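Local atomic coordinates of Bd3459 (Bdellovibrio bacteriovorus, PDB entry 5CEC), a protein that is a predatory endopeptidase of the S13 family, probably cutting peptide cross-links of prey cell-wall peptidoglycan, and is bound by the ankyrin-type immunity protein Bd3460. Residues L124-N129 with Q204-P209. The protein carries 1 engineered substitution. Residues are numbered along the deposited sequence; the frame is centred on the assembly and turned at random.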
ATOM      1  N   LEU A 124     -23.364  -6.944   4.357  1.00 15.46           N
ATOM      2  CA  LEU A 124     -24.549  -7.491   3.713  1.00 16.54           C
ATOM      3  C   LEU A 124     -25.349  -8.384   4.671  1.00 16.86           C
ATOM      4  O   LEU A 124     -26.582  -8.320   4.698  1.00 17.17           O
ATOM      5  CB  LEU A 124     -24.198  -8.251   2.434  1.00 16.22           C
ATOM      6  CG  LEU A 124     -25.333  -9.001   1.728  1.00 16.49           C
ATOM      7  CD1 LEU A 124     -26.506  -8.066   1.468  1.00 17.23           C
ATOM      8  CD2 LEU A 124     -24.859  -9.661   0.465  1.00 17.88           C
ATOM      9  N   ILE A 125     -24.642  -9.226   5.421  1.00 16.40           N
ATOM     10  CA  ILE A 125     -25.319 -10.109   6.369  1.00 17.56           C
ATOM     11  C   ILE A 125     -26.017  -9.315   7.461  1.00 18.86           C
ATOM     12  O   ILE A 125     -27.175  -9.628   7.819  1.00 19.74           O
ATOM     13  CB  ILE A 125     -24.374 -11.190   6.910  1.00 18.09           C
ATOM     14  CG1 ILE A 125     -23.971 -12.135   5.782  1.00 19.59           C
ATOM     15  CG2 ILE A 125     -25.022 -11.981   8.038  1.00 19.86           C
ATOM     16  CD1 ILE A 125     -22.736 -12.941   6.051  1.00 21.36           C
ATOM     17  N   SER A 126     -25.327  -8.317   7.999  1.00 18.41           N
ATOM     18  CA  SER A 126     -25.960  -7.387   8.946  1.00 18.55           C
ATOM     19  C   SER A 126     -27.251  -6.773   8.346  1.00 18.98           C
ATOM     20  O   SER A 126     -28.300  -6.719   8.999  1.00 19.95           O
ATOM     21  CB  SER A 126     -24.982  -6.273   9.318  1.00 19.69           C
ATOM     22  OG  SER A 126     -25.621  -5.269  10.064  1.00 20.45           O
ATOM     23  N   GLU A 127     -27.172  -6.350   7.097  1.00 17.70           N
ATOM     24  CA  GLU A 127     -28.332  -5.770   6.423  1.00 18.88           C
ATOM     25  C   GLU A 127     -29.447  -6.772   6.204  1.00 18.98           C
ATOM     26  O   GLU A 127     -30.612  -6.423   6.394  1.00 20.01           O
ATOM     27  CB  GLU A 127     -27.917  -5.167   5.080  1.00 17.83           C
ATOM     28  CG  GLU A 127     -27.208  -3.829   5.256  1.00 18.45           C
ATOM     29  CD  GLU A 127     -28.148  -2.806   5.844  1.00 19.68           C
ATOM     30  OE1 GLU A 127     -28.991  -2.313   5.084  1.00 20.65           O
ATOM     31  OE2 GLU A 127     -28.146  -2.578   7.084  1.00 21.61           O
ATOM     32  N   LEU A 128     -29.118  -7.992   5.779  1.00 18.71           N
ATOM     33  CA  LEU A 128     -30.142  -9.031   5.644  1.00 19.50           C
ATOM     34  C   LEU A 128     -30.847  -9.217   6.979  1.00 19.98           C
ATOM     35  O   LEU A 128     -32.091  -9.227   7.034  1.00 20.32           O
ATOM     36  CB  LEU A 128     -29.539 -10.348   5.129  1.00 20.35           C
ATOM     37  CG  LEU A 128     -29.038 -10.297   3.675  1.00 20.24           C
ATOM     38  CD1 LEU A 128     -28.202 -11.531   3.377  1.00 21.73           C
ATOM     39  CD2 LEU A 128     -30.144 -10.171   2.664  1.00 22.30           C
ATOM     40  N   ASN A 129     -30.060  -9.339   8.051  1.00 20.40           N
ATOM     41  CA  ASN A 129     -30.653  -9.477   9.381  1.00 20.17           C
ATOM     42  C   ASN A 129     -31.532  -8.283   9.778  1.00 21.42           C
ATOM     43  O   ASN A 129     -32.598  -8.464  10.365  1.00 23.60           O
ATOM     44  CB  ASN A 129     -29.585  -9.707  10.451  1.00 20.82           C
ATOM     45  CG  ASN A 129     -28.953 -11.095  10.419  1.00 21.70           C
ATOM     46  OD1 ASN A 129     -28.113 -11.364  11.275  1.00 25.37           O
ATOM     47  ND2 ASN A 129     -29.329 -11.961   9.492  1.00 22.50           N
ATOM     48  N   GLN A 204     -24.509   1.926  10.940  1.00 22.49           N
ATOM     49  CA  GLN A 204     -25.038   0.987  11.912  1.00 23.28           C
ATOM     50  C   GLN A 204     -24.905  -0.444  11.424  1.00 21.61           C
ATOM     51  O   GLN A 204     -25.112  -0.724  10.242  1.00 22.93           O
ATOM     52  CB  GLN A 204     -26.511   1.320  12.157  1.00 28.91           C
ATOM     53  CG  GLN A 204     -27.274   0.420  13.096  1.00 36.10           C
ATOM     54  CD  GLN A 204     -28.764   0.679  12.997  1.00 42.55           C
ATOM     55  OE1 GLN A 204     -29.214   1.812  13.186  1.00 49.09           O
ATOM     56  NE2 GLN A 204     -29.530  -0.360  12.662  1.00 45.18           N
ATOM     57  N   MET A 205     -24.529  -1.337  12.328  1.00 22.98           N
ATOM     58  CA  MET A 205     -24.417  -2.765  12.052  1.00 21.38           C
ATOM     59  C   MET A 205     -25.047  -3.564  13.185  1.00 22.17           C
ATOM     60  O   MET A 205     -25.087  -3.107  14.338  1.00 24.37           O
ATOM     61  CB  MET A 205     -22.959  -3.163  11.808  1.00 21.87           C
ATOM     62  CG  MET A 205     -22.361  -2.520  10.567  1.00 23.18           C
ATOM     63  SD  MET A 205     -20.696  -3.074  10.209  1.00 22.86           S
ATOM     64  CE  MET A 205     -20.984  -4.750   9.682  1.00 22.66           C
ATOM     65  N   SER A 206     -25.480  -4.774  12.848  1.00 22.30           N
ATOM     66  CA  SER A 206     -26.111  -5.666  13.801  1.00 24.24           C
ATOM     67  C   SER A 206     -25.098  -6.146  14.858  1.00 25.50           C
ATOM     68  O   SER A 206     -23.911  -6.244  14.590  1.00 25.57           O
ATOM     69  CB  SER A 206     -26.769  -6.833  13.068  1.00 29.64           C
ATOM     70  OG  SER A 206     -25.832  -7.738  12.570  1.00 40.08           O
ATOM     71  N   ASN A 207     -25.578  -6.400  16.070  1.00 27.22           N
ATOM     72  CA  ASN A 207     -24.709  -6.916  17.115  1.00 28.96           C
ATOM     73  C   ASN A 207     -24.362  -8.405  16.944  1.00 30.80           C
ATOM     74  O   ASN A 207     -23.287  -8.825  17.355  1.00 34.93           O
ATOM     75  CB  ASN A 207     -25.312  -6.638  18.504  1.00 32.50           C
ATOM     76  CG  ASN A 207     -25.482  -5.142  18.785  1.00 34.70           C
ATOM     77  OD1 ASN A 207     -24.565  -4.346  18.551  1.00 38.81           O
ATOM     78  ND2 ASN A 207     -26.662  -4.752  19.287  1.00 38.76           N
ATOM     79  N   ARG A 208     -25.265  -9.197  16.359  1.00 31.14           N
ATOM     80  CA  ARG A 208     -25.156 -10.667  16.324  1.00 32.57           C
ATOM     81  C   ARG A 208     -25.528 -11.181  14.950  1.00 29.89           C
ATOM     82  O   ARG A 208     -26.524 -11.868  14.785  1.00 33.11           O
ATOM     83  CB  ARG A 208     -26.132 -11.300  17.337  1.00 38.67           C
ATOM     84  CG  ARG A 208     -25.866 -11.022  18.797  1.00 46.41           C
ATOM     85  CD  ARG A 208     -25.188 -12.204  19.489  1.00 51.73           C
ATOM     86  NE  ARG A 208     -24.866 -11.885  20.878  1.00 59.16           N
ATOM     87  CZ  ARG A 208     -23.872 -11.086  21.272  1.00 62.50           C
ATOM     88  NH1 ARG A 208     -23.059 -10.495  20.397  1.00 63.34           N
ATOM     89  NH2 ARG A 208     -23.685 -10.869  22.572  1.00 66.78           N
ATOM     90  N   PRO A 209     -24.732 -10.849  13.938  1.00 25.39           N
ATOM     91  CA  PRO A 209     -25.079 -11.238  12.589  1.00 24.29           C
ATOM     92  C   PRO A 209     -25.043 -12.747  12.363  1.00 22.61           C
ATOM     93  O   PRO A 209     -24.088 -13.410  12.771  1.00 24.52           O
ATOM     94  CB  PRO A 209     -23.968 -10.578  11.770  1.00 23.49           C
ATOM     95  CG  PRO A 209     -22.796 -10.621  12.691  1.00 25.13           C
ATOM     96  CD  PRO A 209     -23.392 -10.254  14.010  1.00 26.53           C
TER
HETATM   97  O   HOH W   1     -26.385  -2.977   9.054  1.00 26.02           O
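With OG anti to its backbone N (chi1 171°), Ser126 aims its hydroxyl off the helix at the chain of Ser206, whose N-H meets it in a nearly straight hydrogen bond: N to OG 2.8 Å, 161° at the hydrogen. The same OG donates its proton to a water at 2.6 Å, so the serine both accepts and donates. That water passes its own two hydrogens on, one at 2.7 Å to OE2 of Glu127, whose OE1 is taken up by Arg130 and Leu435 N, the other to the carbonyl O of Gln204, and thereby ties the helix to the loop a second time. Ser206 OG lies beside Ser126 CA at 3.6 Å without bonding across the contact; its hydrogen bond is made elsewhere. The CA atoms of Ser126 and Ser206, 5.2 Å apart, are the nearest pair of CA atoms between 124-129 and 204-209. The contact joins helix 118-130, which packs Leu124 and Leu128 on strand 91-98 of the mixed sheet, to the loop running from helix 188-200 into the edge strand 212-218, away from the antiparallel sheet whose strand 354-361 carries a probable KTG active-site motif. One helical turn beyond Ser126, Asn129 brings OD1 to 3.3 Å from Pro209 CA, a van der Waals approach beside the backbone, while its ND2 donates to the carbonyls of Lys210 and Ile133, which fixes the amide next to the start of the edge strand. On the apolar flank Ile125 lays CG2 against Pro209 CB at 4.1 Å, the two side chains crossing at about a right angle, and Ile186 touches both.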